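Local coordinates for probable sugar kinase (PDB 3KZH) that probably phosphorylates a sugar or a related small substrate, as a member of the pfkB family of carbohydrate kinases, at the interface of chains A and B. Sequence-based numbering; all coordinates share one arbitrary frame. Chains: chain A/B, Probable sugar kinase.

Contact 1: the interface of chains A and B. Residues chain A 100, 113, 115; chain B 21, 35-37.
A:Asp115, A:Ile113 and A:Leu100 pack against B:Gly21 and the B:Gly35 to B:Val37 stretch, forming part of a two-fold symmetric, strand-on-strand interface that joins the two copies of the kinase in the deposited assembly. In the pfkB family such strands often form a lid that also mediates dimerisation, so this pairing is plausibly biological, although the structure alone does not prove it. A hydrogen bond runs from the backbone N of B:Val37 to the carboxylate oxygen OD2 of A:Asp115, 3.0 Å long and fairly straight at 160° at the hydrogen. The donor comes from above the carboxylate plane, 43° out of it. With CG anti to the backbone N (chi1 -161°), the A:Asp115 carboxylate is brought up to the oxygen end of the B:Gly35 carbonyl, whose O lies 3.3 Å from A:Asp115 CB. The B:Gly35 O is also 3.4 Å from A:Asp115 OD1, and the nearby N-H of B:Val37 may offset the mutual repulsion of these oxygens. B:His36 runs alongside, pointing the same way, its ring nearly perpendicular to the carboxylate plane. Beside this bond, A:Ile113 and B:Val37 slide past each other in opposite directions, their CG2 methyls 3.7 Å apart. B:Gly21 presents bare backbone to two branches: CG1 of A:Ile113 sits 3.8 Å from its CA, and the CD2 methyl of A:Leu100 touches the same CA at 3.7 Å.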
loop_
_atom_site.group_PDB
_atom_site.type_symbol
_atom_site.label_atom_id
_atom_site.label_comp_id
_atom_site.label_asym_id
_atom_site.label_seq_id
_atom_site.Cartn_x
_atom_site.Cartn_y
_atom_site.Cartn_z
ATOM N N LEU A 100 6.805 1.504 9.013
ATOM C CA LEU A 100 7.135 0.150 8.579
ATOM C C LEU A 100 7.813 -0.595 9.729
ATOM O O LEU A 100 8.892 -0.210 10.151
ATOM C CB LEU A 100 8.042 0.212 7.342
ATOM C CG LEU A 100 8.723 -1.036 6.757
ATOM C CD1 LEU A 100 7.709 -2.114 6.377
ATOM C CD2 LEU A 100 9.525 -0.618 5.545
ATOM N N ILE A 113 11.123 1.371 10.562
ATOM C CA ILE A 113 11.436 2.593 9.817
ATOM C C ILE A 113 10.245 3.548 9.974
ATOM O O ILE A 113 9.108 3.190 9.640
ATOM C CB ILE A 113 11.714 2.318 8.282
ATOM C CG1 ILE A 113 13.080 1.642 8.089
ATOM C CG2 ILE A 113 11.665 3.615 7.447
ATOM C CD1 ILE A 113 14.311 2.465 8.495
ATOM N N ASP A 115 8.724 7.049 8.737
ATOM C CA ASP A 115 8.751 8.091 7.710
ATOM C C ASP A 115 7.697 9.147 8.093
ATOM O O ASP A 115 6.808 9.486 7.306
ATOM C CB ASP A 115 8.446 7.462 6.344
ATOM C CG ASP A 115 8.898 8.324 5.165
ATOM O OD1 ASP A 115 9.247 9.511 5.348
ATOM O OD2 ASP A 115 8.892 7.800 4.030
ATOM N N GLY B 21 12.426 0.098 3.349
ATOM C CA GLY B 21 12.589 1.154 4.325
ATOM C C GLY B 21 14.063 1.496 4.386
ATOM O O GLY B 21 14.846 0.737 4.958
ATOM N N GLY B 35 13.561 7.195 8.447
ATOM C CA GLY B 35 13.972 7.007 7.068
ATOM C C GLY B 35 12.862 7.111 6.043
ATOM O O GLY B 35 11.736 7.424 6.396
ATOM N N HIS B 36 13.193 6.857 4.777
ATOM C CA HIS B 36 12.235 6.904 3.676
ATOM C C HIS B 36 11.710 5.510 3.339
ATOM O O HIS B 36 12.472 4.542 3.302
ATOM C CB HIS B 36 12.882 7.552 2.437
ATOM C CG HIS B 36 11.978 7.647 1.240
ATOM N ND1 HIS B 36 10.829 8.409 1.232
ATOM C CD2 HIS B 36 12.059 7.076 0.015
ATOM C CE1 HIS B 36 10.241 8.302 0.054
ATOM N NE2 HIS B 36 10.966 7.499 -0.705
ATOM N N VAL B 37 10.401 5.425 3.110
ATOM C CA VAL B 37 9.750 4.175 2.740
ATOM C C VAL B 37 9.363 4.276 1.267
ATOM O O VAL B 37 8.664 5.208 0.862
ATOM C CB VAL B 37 8.493 3.876 3.611
ATOM C CG1 VAL B 37 7.822 2.569 3.177
ATOM C CG2 VAL B 37 8.870 3.771 5.064
#

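Contact 2: the interface of chains A and B. Residues chain A 19-21, 37, 100; chain B 98, 100, 113.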
loop_
_atom_site.group_PDB
_atom_site.type_symbol
_atom_site.label_atom_id
_atom_site.label_comp_id
_atom_site.label_asym_id
_atom_site.label_seq_id
_atom_site.Cartn_x
_atom_site.Cartn_y
_atom_site.Cartn_z
ATOM N N VAL A 19 2.512 -0.387 8.081
ATOM C CA VAL A 19 2.873 -1.608 7.338
ATOM C C VAL A 19 3.620 -2.523 8.317
ATOM O O VAL A 19 4.769 -2.268 8.675
ATOM C CB VAL A 19 3.752 -1.307 6.078
ATOM C CG1 VAL A 19 3.885 -2.562 5.215
ATOM C CG2 VAL A 19 3.152 -0.177 5.234
ATOM N N PHE A 20 2.936 -3.569 8.763
ATOM C CA PHE A 20 3.476 -4.512 9.736
ATOM C C PHE A 20 3.789 -5.897 9.177
ATOM O O PHE A 20 2.948 -6.513 8.523
ATOM C CB PHE A 20 2.500 -4.680 10.906
ATOM C CG PHE A 20 2.411 -3.495 11.827
ATOM C CD1 PHE A 20 3.514 -3.103 12.607
ATOM C CD2 PHE A 20 1.189 -2.802 11.976
ATOM C CE1 PHE A 20 3.414 -2.027 13.541
ATOM C CE2 PHE A 20 1.066 -1.723 12.906
ATOM C CZ PHE A 20 2.186 -1.337 13.690
ATOM N N GLY A 21 4.993 -6.383 9.468
ATOM C CA GLY A 21 5.410 -7.708 9.034
ATOM C C GLY A 21 5.547 -8.617 10.237
ATOM O O GLY A 21 6.407 -8.391 11.084
ATOM N N VAL A 37 2.209 -9.864 5.998
ATOM C CA VAL A 37 2.180 -8.409 5.903
ATOM C C VAL A 37 0.758 -7.877 6.097
ATOM O O VAL A 37 -0.184 -8.323 5.433
ATOM C CB VAL A 37 2.746 -7.914 4.558
ATOM C CG1 VAL A 37 2.754 -6.377 4.493
ATOM C CG2 VAL A 37 4.134 -8.441 4.373
ATOM N N LEU A 100 6.805 1.504 9.013
ATOM C CA LEU A 100 7.135 0.150 8.579
ATOM C C LEU A 100 7.813 -0.595 9.729
ATOM O O LEU A 100 8.892 -0.210 10.151
ATOM C CB LEU A 100 8.042 0.212 7.342
ATOM C CG LEU A 100 8.723 -1.036 6.757
ATOM C CD1 LEU A 100 7.709 -2.114 6.377
ATOM C CD2 LEU A 100 9.525 -0.618 5.545
ATOM N N THR B 98 4.157 -10.015 -0.831
ATOM C CA THR B 98 4.980 -8.858 -0.502
ATOM C C THR B 98 6.331 -9.179 0.152
ATOM O O THR B 98 6.461 -10.141 0.915
ATOM C CB THR B 98 4.169 -7.899 0.446
ATOM O OG1 THR B 98 2.894 -7.602 -0.137
ATOM C CG2 THR B 98 4.893 -6.579 0.701
ATOM N N LEU B 100 8.999 -7.235 2.507
ATOM C CA LEU B 100 9.311 -6.092 3.373
ATOM C C LEU B 100 10.770 -6.173 3.735
ATOM O O LEU B 100 11.220 -7.215 4.196
ATOM C CB LEU B 100 8.540 -6.122 4.692
ATOM C CG LEU B 100 7.026 -6.144 4.823
ATOM C CD1 LEU B 100 6.693 -5.786 6.243
ATOM C CD2 LEU B 100 6.351 -5.183 3.892
ATOM N N ILE B 113 10.914 -9.549 5.653
ATOM C CA ILE B 113 9.742 -10.428 5.697
ATOM C C ILE B 113 9.279 -10.736 4.269
ATOM O O ILE B 113 8.959 -9.822 3.503
ATOM C CB ILE B 113 8.532 -9.793 6.504
ATOM C CG1 ILE B 113 8.824 -9.702 8.006
ATOM C CG2 ILE B 113 7.211 -10.561 6.268
ATOM C CD1 ILE B 113 8.801 -11.006 8.798
#
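The isobutyl group of B:Leu100 is the apolar centre, reaching from strand 98-103 of chain B among residues of three strands of chain A. Its CG stands anti to the carbonyl carbon and beside the backbone N (chi1 -58°), and the two methyls part from there to opposite tasks. B:Leu100 CD1 rests on the backbone of A:Gly21, 3.6 Å from that residue's CA, where no side chain intervenes. B:Leu100 CD2 turns toward the valines, lying 3.8 Å from CG1 of A:Val19, whose side chain it passes at a slant. The branch point is met head-on by A:Val37: the two side chains reach toward each other tip to tip, with A:Val37 CG2 3.7 Å from B:Leu100 CG, while A:Val37 CG1 approaches CD2. From the flank, A:Leu100 runs antiparallel to its namesake, and the CD1 methyls of A:Leu100 and B:Leu100 come within 3.8 Å. B:Leu100 is therefore contacted on several sides, which should restrict its rotation. Farther out, B:Ile113 adds a looser contact, its CG1 4.1 Å from A:Gly21 CA. Toward the polar rim stands B:Thr98, which crosses A:Val37 at about a right angle; its CB is 4.0 Å from A:Val37 CG2, and its CG2 methyl also faces that valine, while the hydroxyl OG1 is directed away from it. In the fold, A:Val19 and A:Gly21 belong to strand 16-23 and A:Val37 to strand 32-42, with A:Phe20 between the first two turning its ring away from chain B, so that alternate residues of strand 16-23 look across the dimer interface.

The centres of contact 1 and contact 2 lie about 11 Å apart, measured between their C-alpha atoms, and A:Leu100 takes part in both. They draw on equivalent strands with the chains exchanged: strand 98-103 and the one carrying residue 113 in one copy face strand 16-23 and the strand carrying residue 37 in the other. The two-fold is not exact in side-chain detail, since A:Leu100 and B:Leu100 adopt different chi1 angles, 171° and -58°. Contact 1 adds a backbone-to-carboxylate link beside the apolar packing of contact 2, so both kinds of interaction probably steady one continuous dimer interface.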